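Local coordinates for protein agglutinin alpha chain (PDB 4R6R) that binds D-galactose and the T-antigen disaccharide Gal-beta1,3-GalNAc as a tetrameric plant lectin and selectively recognises human IgA-1, at residues I56-F60 against P61-I65; S18-K21 against E22-I25. All blocks are in the same frame, centred on the assembly; numbering follows the deposited sequence.

Contact 1 (I56-F60 against P61-I65)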
# COMPACT_ATOMS: atom_id res chain seq x y z
N ILE A 56 -7.81 -0.28 27.43
CA ILE A 56 -7.36 -1.51 26.74
C ILE A 56 -5.92 -1.22 26.36
O ILE A 56 -5.60 -0.55 25.37
CB ILE A 56 -8.20 -1.73 25.49
CG1 ILE A 56 -9.68 -1.87 25.91
CG2 ILE A 56 -7.63 -2.88 24.60
CD1 ILE A 56 -10.67 -1.71 24.77
N SER A 57 -5.01 -1.80 27.11
CA SER A 57 -3.61 -1.57 26.92
C SER A 57 -3.00 -2.75 26.18
O SER A 57 -2.84 -3.84 26.74
CB SER A 57 -2.89 -1.41 28.30
OG SER A 57 -3.30 -0.20 28.90
N LEU A 58 -2.64 -2.57 24.91
CA LEU A 58 -2.15 -3.69 24.11
C LEU A 58 -0.66 -3.85 24.28
O LEU A 58 0.06 -2.86 24.42
CB LEU A 58 -2.38 -3.46 22.63
CG LEU A 58 -3.88 -3.21 22.33
CD1 LEU A 58 -4.08 -3.06 20.80
CD2 LEU A 58 -4.75 -4.39 22.82
N ASP A 59 -0.20 -5.10 24.17
CA ASP A 59 1.24 -5.37 24.25
C ASP A 59 1.86 -5.11 22.87
O ASP A 59 2.23 -6.03 22.14
CB ASP A 59 1.47 -6.84 24.75
CG ASP A 59 2.97 -7.19 24.84
OD1 ASP A 59 3.78 -6.26 24.88
OD2 ASP A 59 3.30 -8.40 24.90
N PHE A 60 1.87 -3.84 22.45
CA PHE A 60 2.38 -3.46 21.13
C PHE A 60 3.91 -3.66 21.15
O PHE A 60 4.57 -3.38 22.17
CB PHE A 60 2.03 -2.02 20.87
CG PHE A 60 2.63 -1.46 19.63
CD1 PHE A 60 1.99 -1.54 18.39
CD2 PHE A 60 3.87 -0.79 19.68
CE1 PHE A 60 2.58 -1.09 17.24
CE2 PHE A 60 4.42 -0.26 18.51
CZ PHE A 60 3.78 -0.40 17.28
N PRO A 61 4.49 -4.18 20.07
CA PRO A 61 3.88 -4.52 18.79
C PRO A 61 3.49 -5.97 18.58
O PRO A 61 2.96 -6.32 17.53
CB PRO A 61 4.99 -4.14 17.78
CG PRO A 61 6.22 -4.62 18.55
CD PRO A 61 5.98 -4.14 19.97
N SER A 62 3.67 -6.84 19.57
CA SER A 62 3.33 -8.23 19.31
C SER A 62 1.84 -8.52 19.33
O SER A 62 1.37 -9.48 18.68
CB SER A 62 4.07 -9.15 20.30
OG SER A 62 3.58 -9.01 21.60
N GLU A 63 1.12 -7.67 20.08
CA GLU A 63 -0.37 -7.77 20.18
C GLU A 63 -1.06 -6.74 19.27
O GLU A 63 -0.67 -5.59 19.33
CB GLU A 63 -0.86 -7.57 21.63
CG GLU A 63 -2.38 -7.74 21.75
CD GLU A 63 -2.93 -7.64 23.15
OE1 GLU A 63 -2.23 -7.14 24.04
OE2 GLU A 63 -4.10 -8.07 23.36
N TYR A 64 -2.01 -7.18 18.44
CA TYR A 64 -2.69 -6.25 17.56
C TYR A 64 -4.10 -6.76 17.34
O TYR A 64 -4.41 -7.95 17.41
CB TYR A 64 -1.94 -6.13 16.20
CG TYR A 64 -1.73 -7.45 15.51
CD1 TYR A 64 -2.69 -7.99 14.69
CD2 TYR A 64 -0.58 -8.21 15.80
CE1 TYR A 64 -2.51 -9.25 14.09
CE2 TYR A 64 -0.40 -9.45 15.21
CZ TYR A 64 -1.36 -9.96 14.40
OH TYR A 64 -1.17 -11.19 13.81
N ILE A 65 -4.98 -5.81 17.02
CA ILE A 65 -6.42 -6.09 16.77
C ILE A 65 -6.59 -6.90 15.46
O ILE A 65 -6.04 -6.53 14.44
CB ILE A 65 -7.25 -4.81 16.76
CG1 ILE A 65 -7.20 -4.17 18.15
CG2 ILE A 65 -8.70 -5.10 16.33
CD1 ILE A 65 -7.55 -2.67 18.12
O HOH W 1 -2.12 -6.75 26.71
O HOH W 2 5.23 -6.73 22.27

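Contact 2 (S18-K21 against E22-I25)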
# COMPACT_ATOMS: atom_id res chain seq x y z
N SER A 18 -15.29 4.82 26.99
CA SER A 18 -16.24 4.68 28.09
C SER A 18 -17.53 4.16 27.54
O SER A 18 -17.83 4.27 26.35
CB SER A 18 -16.36 5.95 28.87
OG SER A 18 -17.11 6.92 28.14
N TYR A 19 -18.34 3.55 28.41
CA TYR A 19 -19.59 2.93 28.00
C TYR A 19 -20.56 2.86 29.14
O TYR A 19 -20.22 3.08 30.29
CB TYR A 19 -19.32 1.48 27.49
CG TYR A 19 -18.85 0.54 28.61
CD1 TYR A 19 -17.51 0.47 28.92
CD2 TYR A 19 -19.75 -0.24 29.39
CE1 TYR A 19 -17.05 -0.32 29.97
CE2 TYR A 19 -19.27 -1.05 30.42
CZ TYR A 19 -17.92 -1.09 30.65
OH TYR A 19 -17.40 -1.90 31.70
N ASN A 20 -21.82 2.65 28.76
CA ASN A 20 -22.89 2.50 29.77
C ASN A 20 -23.60 1.18 29.42
O ASN A 20 -23.91 0.93 28.26
CB ASN A 20 -23.79 3.72 29.69
CG ASN A 20 -24.85 3.76 30.77
OD1 ASN A 20 -25.65 2.84 30.86
ND2 ASN A 20 -24.95 4.90 31.51
N LYS A 21 -23.83 0.33 30.45
CA LYS A 21 -24.41 -0.95 30.25
C LYS A 21 -25.92 -0.91 29.95
O LYS A 21 -26.50 -1.94 29.70
CB LYS A 21 -24.15 -1.80 31.51
CG LYS A 21 -22.67 -2.02 31.83
CD LYS A 21 -22.59 -2.82 33.14
CE LYS A 21 -21.11 -3.17 33.42
NZ LYS A 21 -21.00 -3.89 34.72
N GLU A 22 -26.51 0.29 29.92
CA GLU A 22 -27.88 0.42 29.50
C GLU A 22 -28.04 1.21 28.25
O GLU A 22 -29.15 1.23 27.69
CB GLU A 22 -28.80 1.01 30.58
CG GLU A 22 -28.82 0.12 31.84
CD GLU A 22 -29.85 0.54 32.87
OE1 GLU A 22 -30.53 1.55 32.60
OE2 GLU A 22 -29.94 -0.10 33.95
N THR A 23 -26.95 1.83 27.74
CA THR A 23 -27.16 2.66 26.52
C THR A 23 -26.21 2.27 25.40
O THR A 23 -26.60 1.51 24.52
CB THR A 23 -27.09 4.16 26.84
OG1 THR A 23 -25.89 4.48 27.55
CG2 THR A 23 -28.29 4.57 27.77
N ALA A 24 -25.01 2.83 25.42
CA ALA A 24 -24.13 2.74 24.25
C ALA A 24 -22.70 3.19 24.65
O ALA A 24 -22.41 3.50 25.84
CB ALA A 24 -24.70 3.62 23.13
N ILE A 25 -21.82 3.23 23.63
CA ILE A 25 -20.48 3.77 23.81
C ILE A 25 -20.53 5.27 23.93
O ILE A 25 -21.30 5.97 23.21
CB ILE A 25 -19.58 3.35 22.59
CG1 ILE A 25 -19.63 1.83 22.40
CG2 ILE A 25 -18.18 3.98 22.67
CD1 ILE A 25 -18.92 1.10 23.56

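Contact 1 (I56-F60 against P61-I65)
Asp59 and Glu63 grip each other twice in the cis-proline turn that carries the chain of this beta-prism lectin from strand 52-57, in one sheet, to strand 65-75, in another. The amide N of Asp59 gives an almost straight hydrogen bond to OE1 of Glu63 (2.9 Å, 169° at the hydrogen), meeting the carboxylate on its anti side. In return Glu63 N reaches Asp59 O at 2.9 Å, from above the carbonyl plane. The first bond depends on an outstretched side chain: Glu63 has CG opposite its own N (chi1 -177°) and stays extended beyond it, which carries the carboxylate back to the start of the turn. There Glu63 OE1 also accepts a hydrogen bond from a water at 2.7 Å that bridges to Ser57 O, while Glu63 OE2 is hydrogen-bonded to the Thr88 and Tyr93 hydroxyls. With both oxygens engaged, the buried carboxylate is fixed in rotation and probably stabilised as the anion. A second water links Ser62 N to Asp59 OD1, the latter bond being weak. Packing lies further out. Leu58 crosses the Glu63 side chain at about a right angle, its CD2 methyl 3.7 Å from the carboxylate carbon Glu63 CD, and Leu58 CD1 meets Ile65 CG1 at 4.2 Å. After the cis peptide, Pro61 folds over the Phe60 ring in a CH-pi contact, CB 3.7 Å from the ring centroid and 2° off its normal.

Contact 2 (S18-K21 against E22-I25)
A tight local reversal brings Tyr19 and Asn20 against Glu22-Ile25, where strand 11-19 ends and the chain turns back into strand 25-34, its antiparallel neighbour in the four-stranded sheet. Tyr19 and Ile25 form a non-hydrogen-bonded pair at its base, their side chains on the same face of the sheet, with Tyr19 CB 4.0 Å from Ile25 CD1. Tyr19 holds CG between its backbone N and carbonyl carbon (chi1 67°), and the ring continues away from Ile25 to meet that of Tyr96. Next along, Asn20 N donates to Ala24 O at 3.1 Å. Thr23 and Ala24 together face the single residue Asn20, a classic beta bulge set into a hairpin of the beta-prism fold. Asn20 also organises the turn itself. Asn20 O accepts from Thr23 N at 3.2 Å, well above the carbonyl plane, and Asn20 OD1 takes Glu22 N at 2.9 Å, this time in the carbonyl plane, which makes an Asx turn. One residue thus supplies both a main-chain and a side-chain acceptor to successive amides. With CG of Asn20 anti to its backbone N (chi1 -174°), the side-chain amide is directed across the turn. Against that same side chain comes the Thr23 hydroxyl, Thr23 OG1 lying 3.1 Å from Asn20 CB, a close approach. Outside the hairpin, Thr23 O is hydrogen-bonded to Arg82, while Ala24 turns its methyl away from Asn20 and against Val75, Val80 and Trp123.

Contacts 1 and 2 occur in series along the chain, the hairpin at 18-25 closing before the turn at 56-65 opens. They share one sheet, since strands 11-19 and 52-57 are neighbours in it, yet their centres are 24 Å apart and their nearest atoms about 8 Å, without touching. Contact 2 is the one close to the sugar site: the side chain of Ala24 is about 8 Å from the bound 4-nitrophenyl beta-D-galactopyranoside, whose pocket includes Val80 and Trp123. Tyr96 connects the two contacts indirectly, touching Tyr19 of contact 2 and Ile56, at the start of segment 56-60.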